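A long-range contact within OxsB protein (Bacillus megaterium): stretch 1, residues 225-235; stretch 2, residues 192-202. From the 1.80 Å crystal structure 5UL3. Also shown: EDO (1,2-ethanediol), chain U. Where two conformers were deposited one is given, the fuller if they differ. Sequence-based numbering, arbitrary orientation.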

ATOM      1  N   GLU A 225     -18.787  -6.844  14.264  0.50 42.58           N
ATOM      2  CA  GLU A 225     -20.170  -6.913  14.733  0.50 40.65           C
ATOM      3  C   GLU A 225     -21.154  -6.427  13.673  0.50 43.31           C
ATOM      4  O   GLU A 225     -22.255  -6.978  13.541  0.50 42.80           O
ATOM      5  CB  GLU A 225     -20.321  -6.107  16.025  0.50 45.31           C
ATOM      6  CG  GLU A 225     -19.954  -4.627  15.907  0.50 44.78           C
ATOM      7  CD  GLU A 225     -18.453  -4.384  15.808  0.50 43.09           C
ATOM      8  OE1 GLU A 225     -17.671  -5.238  16.271  0.50 42.23           O
ATOM      9  OE2 GLU A 225     -18.055  -3.337  15.259  0.50 48.08           O
ATOM     10  N   GLN A 226     -20.783  -5.399  12.907  1.00 42.04           N
ATOM     11  CA  GLN A 226     -21.670  -4.916  11.855  1.00 39.00           C
ATOM     12  C   GLN A 226     -21.857  -5.961  10.766  1.00 46.60           C
ATOM     13  O   GLN A 226     -22.932  -6.037  10.154  1.00 48.51           O
ATOM     14  CB  GLN A 226     -21.133  -3.616  11.253  1.00 50.98           C
ATOM     15  CG  GLN A 226     -21.658  -2.328  11.910  1.00 60.67           C
ATOM     16  CD  GLN A 226     -20.743  -1.805  13.009  1.00 71.59           C
ATOM     17  OE1 GLN A 226     -19.825  -2.499  13.451  1.00 64.92           O
ATOM     18  NE2 GLN A 226     -20.987  -0.571  13.450  1.00 68.01           N
ATOM     19  N   PHE A 227     -20.833  -6.781  10.516  1.00 40.92           N
ATOM     20  CA  PHE A 227     -20.968  -7.854   9.538  1.00 38.03           C
ATOM     21  C   PHE A 227     -21.772  -9.019  10.098  1.00 38.54           C
ATOM     22  O   PHE A 227     -22.616  -9.582   9.394  1.00 38.70           O
ATOM     23  CB  PHE A 227     -19.583  -8.326   9.080  1.00 34.34           C
ATOM     24  CG  PHE A 227     -18.911  -7.381   8.119  1.00 36.09           C
ATOM     25  CD1 PHE A 227     -18.208  -6.284   8.581  1.00 36.24           C
ATOM     26  CD2 PHE A 227     -18.993  -7.589   6.750  1.00 29.79           C
ATOM     27  CE1 PHE A 227     -17.594  -5.411   7.693  1.00 31.43           C
ATOM     28  CE2 PHE A 227     -18.374  -6.730   5.864  1.00 35.91           C
ATOM     29  CZ  PHE A 227     -17.674  -5.634   6.342  1.00 36.97           C
ATOM     30  N   PHE A 228     -21.529  -9.391  11.358  1.00 35.21           N
ATOM     31  CA  PHE A 228     -22.248 -10.518  11.947  1.00 38.59           C
ATOM     32  C   PHE A 228     -23.731 -10.202  12.121  1.00 38.21           C
ATOM     33  O   PHE A 228     -24.576 -11.103  12.046  1.00 40.87           O
ATOM     34  CB  PHE A 228     -21.628 -10.899  13.294  1.00 33.80           C
ATOM     35  CG  PHE A 228     -20.240 -11.496  13.192  1.00 34.11           C
ATOM     36  CD1 PHE A 228     -19.901 -12.348  12.153  1.00 34.96           C
ATOM     37  CD2 PHE A 228     -19.276 -11.200  14.151  1.00 33.66           C
ATOM     38  CE1 PHE A 228     -18.631 -12.899  12.066  1.00 31.69           C
ATOM     39  CE2 PHE A 228     -18.002 -11.741  14.069  1.00 37.89           C
ATOM     40  CZ  PHE A 228     -17.678 -12.595  13.026  1.00 36.54           C
ATOM     41  N   GLU A 229     -24.063  -8.931  12.337  1.00 39.87           N
ATOM     42  CA  GLU A 229     -25.456  -8.552  12.535  1.00 43.65           C
ATOM     43  C   GLU A 229     -26.289  -8.857  11.295  1.00 45.08           C
ATOM     44  O   GLU A 229     -27.419  -9.345  11.394  1.00 45.83           O
ATOM     45  CB  GLU A 229     -25.521  -7.072  12.900  1.00 45.18           C
ATOM     46  CG  GLU A 229     -26.898  -6.459  12.924  1.00 56.96           C
ATOM     47  CD  GLU A 229     -26.829  -4.985  13.271  1.00 73.31           C
ATOM     48  OE1 GLU A 229     -25.699  -4.481  13.461  1.00 65.09           O
ATOM     49  OE2 GLU A 229     -27.893  -4.335  13.354  1.00 82.81           O
ATOM     50  N   ARG A 230     -25.729  -8.613  10.116  1.00 41.58           N
ATOM     51  CA  ARG A 230     -26.442  -8.847   8.869  1.00 39.00           C
ATOM     52  C   ARG A 230     -26.195 -10.242   8.300  1.00 42.48           C
ATOM     53  O   ARG A 230     -27.089 -10.809   7.660  1.00 41.55           O
ATOM     54  CB  ARG A 230     -26.045  -7.767   7.855  1.00 37.13           C
ATOM     55  CG  ARG A 230     -26.787  -7.832   6.535  1.00 44.80           C
ATOM     56  CD  ARG A 230     -26.492  -6.598   5.703  1.00 39.76           C
ATOM     57  NE  ARG A 230     -27.223  -6.591   4.438  1.00 45.16           N
ATOM     58  CZ  ARG A 230     -28.436  -6.067   4.281  1.00 55.88           C
ATOM     59  NH1 ARG A 230     -29.052  -5.512   5.316  1.00 45.11           N
ATOM     60  NH2 ARG A 230     -29.033  -6.098   3.095  1.00 50.21           N
ATOM     61  N   TYR A 231     -25.014 -10.819   8.527  1.00 32.98           N
ATOM     62  CA  TYR A 231     -24.661 -12.142   8.008  1.00 38.47           C
ATOM     63  C   TYR A 231     -24.153 -12.994   9.162  1.00 42.63           C
ATOM     64  O   TYR A 231     -22.940 -13.071   9.404  1.00 37.48           O
ATOM     65  CB  TYR A 231     -23.610 -12.048   6.907  1.00 38.31           C
ATOM     66  CG  TYR A 231     -23.845 -10.923   5.944  1.00 36.04           C
ATOM     67  CD1 TYR A 231     -24.780 -11.036   4.922  1.00 35.44           C
ATOM     68  CD2 TYR A 231     -23.131  -9.739   6.049  1.00 29.98           C
ATOM     69  CE1 TYR A 231     -24.996 -10.013   4.043  1.00 32.73           C
ATOM     70  CE2 TYR A 231     -23.345  -8.695   5.167  1.00 39.56           C
ATOM     71  CZ  TYR A 231     -24.281  -8.844   4.162  1.00 36.22           C
ATOM     72  OH  TYR A 231     -24.502  -7.817   3.283  1.00 34.37           O
ATOM     73  N   PRO A 232     -25.055 -13.658   9.894  1.00 46.17           N
ATOM     74  CA  PRO A 232     -24.628 -14.359  11.117  1.00 45.52           C
ATOM     75  C   PRO A 232     -23.678 -15.518  10.872  1.00 40.49           C
ATOM     76  O   PRO A 232     -22.877 -15.828  11.760  1.00 41.87           O
ATOM     77  CB  PRO A 232     -25.954 -14.843  11.730  1.00 45.17           C
ATOM     78  CG  PRO A 232     -27.004 -13.973  11.122  1.00 44.50           C
ATOM     79  CD  PRO A 232     -26.520 -13.645   9.739  1.00 49.26           C
ATOM     80  N   SER A 233     -23.736 -16.174   9.709  1.00 37.08           N
ATOM     81  CA  SER A 233     -22.884 -17.330   9.431  1.00 38.88           C
ATOM     82  C   SER A 233     -21.538 -16.958   8.803  1.00 32.17           C
ATOM     83  O   SER A 233     -20.727 -17.853   8.538  1.00 33.76           O
ATOM     84  CB  SER A 233     -23.624 -18.326   8.522  1.00 30.33           C
ATOM     85  OG  SER A 233     -23.762 -17.817   7.211  1.00 35.01           O
ATOM     86  N   LEU A 234     -21.279 -15.672   8.590  1.00 32.07           N
ATOM     87  CA  LEU A 234     -20.056 -15.212   7.943  1.00 33.93           C
ATOM     88  C   LEU A 234     -18.841 -15.490   8.827  1.00 30.59           C
ATOM     89  O   LEU A 234     -18.907 -15.408  10.056  1.00 29.94           O
ATOM     90  CB  LEU A 234     -20.164 -13.713   7.651  1.00 32.47           C
ATOM     91  CG  LEU A 234     -19.061 -13.021   6.849  1.00 29.70           C
ATOM     92  CD1 LEU A 234     -19.020 -13.593   5.437  1.00 29.60           C
ATOM     93  CD2 LEU A 234     -19.302 -11.520   6.805  1.00 33.33           C
ATOM     94  N   LEU A 235     -17.721 -15.820   8.190  1.00 30.36           N
ATOM     95  CA  LEU A 235     -16.456 -16.023   8.889  1.00 29.22           C
ATOM     96  C   LEU A 235     -15.516 -14.884   8.532  1.00 34.47           C
ATOM     97  O   LEU A 235     -15.289 -14.618   7.351  1.00 30.96           O
ATOM     98  CB  LEU A 235     -15.829 -17.363   8.511  1.00 27.06           C
ATOM     99  CG  LEU A 235     -16.711 -18.602   8.683  1.00 29.57           C
ATOM    100  CD1 LEU A 235     -15.952 -19.841   8.262  1.00 29.33           C
ATOM    101  CD2 LEU A 235     -17.222 -18.730  10.111  1.00 29.07           C
TER
HETATM  102  C1  EDO U 820     -27.095 -14.083   6.151  1.00 50.42           C
HETATM  103  O1  EDO U 820     -28.057 -13.908   5.100  1.00 62.46           O
HETATM  104  C2  EDO U 820     -26.541 -15.506   6.164  1.00 49.73           C
HETATM  105  O2  EDO U 820     -25.579 -15.665   7.227  1.00 46.26           O
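Stretch 2, residues 192-202: LAFEILDLIYS

Stretch 2 is helical from Leu192 to Ser202, as its i+4 backbone bonds attest (Leu197 N to Ala193 O 2.8 Å, Tyr201 N to Leu197 O 2.9 Å). It runs in broadly the same direction as helix 225-230, with a signed crossing angle of -27° and axes 12.0 Å apart at closest approach, a wide gap that side chains fill. The CA atoms of Phe227 and Phe194 lie 8.4 Å apart, those of Tyr231 and Leu197 8.3 Å. After the helix, a type I turn from Tyr231 to Leu234 carries stretch 1 past Tyr201.

Tyr231 is the most covered residue, losing 101 Å² to the helix. Its CA-to-CB bond points toward stretch 2, and chi1 of -42° (m) with chi2 of -79° lays one ring face over Leu197, whose CB is 3.9 Å from the ring centroid, a CH-pi contact. The same pose brings Tyr231 OH to Asp198 OD1, to which it donates a 2.8 Å hydrogen bond. Asp198 starts sideways, but chi1 of -76° (m) brings its carboxylate nearer. Arg230, extended with chi1 to chi3 all t, reaches it in a two-pronged salt bridge: NE to OD1 of Asp198 2.9 Å, NH2 to OD2 of Asp198 2.7 Å.

Phe194 also leaves its backbone sideways; chi1 of -85° (m) brings the end of the side chain nearer, where the ring meets two aromatic partners, one at its edge and one over its face. Its edge meets the face of Phe227 (centroids 5.2 Å apart, planes at 77°), while its own face receives the edge of Tyr231 (5.3 Å between centroids, 86°). Tyr201, whose CA-to-CB bond points toward stretch 1, instead lies nearly parallel to Tyr231 (16°), but slid so that the rings barely overlap; Tyr231 CD1 to Tyr201 CE2 is 3.5 Å. Leu234 CD1 approaches Tyr201 OH at 3.6 Å. Water 1 bridges Tyr201 OH (2.8 Å from its O) and Ser233 OG (2.6 Å from its O), spanning hydroxyls 3.8 Å apart.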

ATOM      1  N   LEU A 192     -20.263  -1.604  -0.942  1.00 33.81           N
ATOM      2  CA  LEU A 192     -19.982  -2.579  -1.992  1.00 34.98           C
ATOM      3  C   LEU A 192     -19.963  -4.007  -1.447  1.00 32.55           C
ATOM      4  O   LEU A 192     -20.528  -4.931  -2.049  1.00 31.87           O
ATOM      5  CB  LEU A 192     -18.643  -2.227  -2.635  1.00 36.19           C
ATOM      6  CG  LEU A 192     -18.167  -2.833  -3.932  1.00 42.89           C
ATOM      7  CD1 LEU A 192     -19.232  -2.648  -4.995  1.00 44.46           C
ATOM      8  CD2 LEU A 192     -16.917  -2.083  -4.315  1.00 34.20           C
ATOM      9  N   ALA A 193     -19.294  -4.212  -0.307  1.00 30.78           N
ATOM     10  CA  ALA A 193     -19.252  -5.532   0.305  1.00 32.00           C
ATOM     11  C   ALA A 193     -20.650  -6.034   0.641  1.00 36.21           C
ATOM     12  O   ALA A 193     -20.975  -7.199   0.384  1.00 32.10           O
ATOM     13  CB  ALA A 193     -18.390  -5.497   1.576  1.00 31.14           C
ATOM     14  N   PHE A 194     -21.480  -5.180   1.247  1.00 32.05           N
ATOM     15  CA  PHE A 194     -22.808  -5.629   1.654  1.00 35.43           C
ATOM     16  C   PHE A 194     -23.667  -5.969   0.444  1.00 32.95           C
ATOM     17  O   PHE A 194     -24.429  -6.941   0.481  1.00 33.75           O
ATOM     18  CB  PHE A 194     -23.502  -4.571   2.507  1.00 33.14           C
ATOM     19  CG  PHE A 194     -23.141  -4.627   3.969  1.00 30.17           C
ATOM     20  CD1 PHE A 194     -21.896  -5.077   4.378  1.00 34.23           C
ATOM     21  CD2 PHE A 194     -24.056  -4.240   4.933  1.00 40.72           C
ATOM     22  CE1 PHE A 194     -21.565  -5.117   5.740  1.00 35.16           C
ATOM     23  CE2 PHE A 194     -23.738  -4.288   6.293  1.00 48.02           C
ATOM     24  CZ  PHE A 194     -22.493  -4.728   6.693  1.00 37.29           C
ATOM     25  N   GLU A 195     -23.552  -5.190  -0.630  1.00 33.36           N
ATOM     26  CA  GLU A 195     -24.291  -5.497  -1.857  1.00 34.92           C
ATOM     27  C   GLU A 195     -23.881  -6.850  -2.427  1.00 38.52           C
ATOM     28  O   GLU A 195     -24.731  -7.654  -2.831  1.00 33.51           O
ATOM     29  CB  GLU A 195     -24.069  -4.405  -2.902  1.00 32.74           C
ATOM     30  CG  GLU A 195     -24.720  -3.065  -2.570  1.00 55.70           C
ATOM     31  CD  GLU A 195     -24.633  -2.077  -3.721  1.00 66.29           C
ATOM     32  OE1 GLU A 195     -24.546  -2.536  -4.881  1.00 61.11           O
ATOM     33  OE2 GLU A 195     -24.655  -0.851  -3.465  1.00 66.44           O
ATOM     34  N   ILE A 196     -22.573  -7.109  -2.484  1.00 32.14           N
ATOM     35  CA  ILE A 196     -22.099  -8.374  -3.036  1.00 30.03           C
ATOM     36  C   ILE A 196     -22.483  -9.526  -2.122  1.00 31.38           C
ATOM     37  O   ILE A 196     -22.945 -10.570  -2.592  1.00 30.58           O
ATOM     38  CB  ILE A 196     -20.582  -8.322  -3.289  1.00 28.03           C
ATOM     39  CG1 ILE A 196     -20.261  -7.283  -4.362  1.00 32.57           C
ATOM     40  CG2 ILE A 196     -20.063  -9.694  -3.718  1.00 32.87           C
ATOM     41  CD1 ILE A 196     -18.781  -6.967  -4.491  1.00 31.56           C
ATOM     42  N   LEU A 197     -22.305  -9.354  -0.800  1.00 28.73           N
ATOM     43  CA  LEU A 197     -22.700 -10.395   0.148  1.00 27.49           C
ATOM     44  C   LEU A 197     -24.199 -10.675   0.070  1.00 30.67           C
ATOM     45  O   LEU A 197     -24.624 -11.834   0.111  1.00 28.84           O
ATOM     46  CB  LEU A 197     -22.302  -9.984   1.572  1.00 30.98           C
ATOM     47  CG  LEU A 197     -20.790 -10.113   1.830  1.00 29.23           C
ATOM     48  CD1 LEU A 197     -20.367  -9.435   3.151  1.00 29.15           C
ATOM     49  CD2 LEU A 197     -20.385 -11.593   1.814  1.00 29.00           C
ATOM     50  N   ASP A 198     -25.017  -9.622  -0.018  1.00 32.42           N
ATOM     51  CA  ASP A 198     -26.461  -9.811  -0.174  1.00 35.78           C
ATOM     52  C   ASP A 198     -26.774 -10.749  -1.337  1.00 29.13           C
ATOM     53  O   ASP A 198     -27.535 -11.710  -1.188  1.00 34.88           O
ATOM     54  CB  ASP A 198     -27.152  -8.460  -0.384  1.00 33.84           C
ATOM     55  CG  ASP A 198     -27.293  -7.651   0.900  1.00 35.30           C
ATOM     56  OD1 ASP A 198     -26.965  -8.133   2.013  1.00 33.88           O
ATOM     57  OD2 ASP A 198     -27.741  -6.496   0.786  1.00 36.00           O
ATOM     58  N   LEU A 199     -26.155 -10.500  -2.502  1.00 29.26           N
ATOM     59  CA  LEU A 199     -26.402 -11.310  -3.694  1.00 26.34           C
ATOM     60  C   LEU A 199     -25.846 -12.724  -3.554  1.00 35.32           C
ATOM     61  O   LEU A 199     -26.446 -13.684  -4.049  1.00 30.91           O
ATOM     62  CB  LEU A 199     -25.785 -10.629  -4.907  1.00 24.57           C
ATOM     63  CG  LEU A 199     -26.599  -9.460  -5.434  1.00 33.58           C
ATOM     64  CD1 LEU A 199     -25.706  -8.573  -6.262  1.00 35.83           C
ATOM     65  CD2 LEU A 199     -27.740 -10.020  -6.270  1.00 31.74           C
ATOM     66  N   ILE A 200     -24.685 -12.869  -2.908  1.00 29.45           N
ATOM     67  CA  ILE A 200     -24.134 -14.202  -2.679  1.00 28.84           C
ATOM     68  C   ILE A 200     -25.091 -15.032  -1.839  1.00 27.79           C
ATOM     69  O   ILE A 200     -25.387 -16.186  -2.167  1.00 30.08           O
ATOM     70  CB  ILE A 200     -22.753 -14.106  -2.004  1.00 28.39           C
ATOM     71  CG1 ILE A 200     -21.720 -13.577  -2.996  1.00 28.25           C
ATOM     72  CG2 ILE A 200     -22.346 -15.479  -1.450  1.00 28.26           C
ATOM     73  CD1 ILE A 200     -20.372 -13.241  -2.332  1.00 31.76           C
ATOM     74  N   TYR A 201     -25.564 -14.467  -0.720  1.00 29.13           N
ATOM     75  CA  TYR A 201     -26.437 -15.242   0.158  1.00 29.29           C
ATOM     76  C   TYR A 201     -27.809 -15.470  -0.471  1.00 32.17           C
ATOM     77  O   TYR A 201     -28.409 -16.531  -0.262  1.00 35.78           O
ATOM     78  CB  TYR A 201     -26.582 -14.564   1.516  1.00 32.79           C
ATOM     79  CG  TYR A 201     -25.380 -14.772   2.414  1.00 34.76           C
ATOM     80  CD1 TYR A 201     -25.126 -16.010   2.984  1.00 34.76           C
ATOM     81  CD2 TYR A 201     -24.503 -13.732   2.683  1.00 36.03           C
ATOM     82  CE1 TYR A 201     -24.032 -16.211   3.799  1.00 35.50           C
ATOM     83  CE2 TYR A 201     -23.402 -13.925   3.496  1.00 36.74           C
ATOM     84  CZ  TYR A 201     -23.170 -15.172   4.047  1.00 30.92           C
ATOM     85  OH  TYR A 201     -22.076 -15.385   4.863  1.00 31.98           O
ATOM     86  N   SER A 202     -28.322 -14.509  -1.248  1.00 32.95           N
ATOM     87  CA  SER A 202     -29.596 -14.776  -1.916  1.00 36.63           C
ATOM     88  C   SER A 202     -29.466 -15.918  -2.921  1.00 37.61           C
ATOM     89  O   SER A 202     -30.411 -16.696  -3.089  1.00 38.13           O
ATOM     90  CB  SER A 202     -30.154 -13.508  -2.581  1.00 35.76           C
ATOM     91  OG  SER A 202     -29.313 -12.997  -3.599  1.00 39.54           O
TER
HETATM   92  O   HOH W   1     -21.810 -18.137   5.522  1.00 36.42           O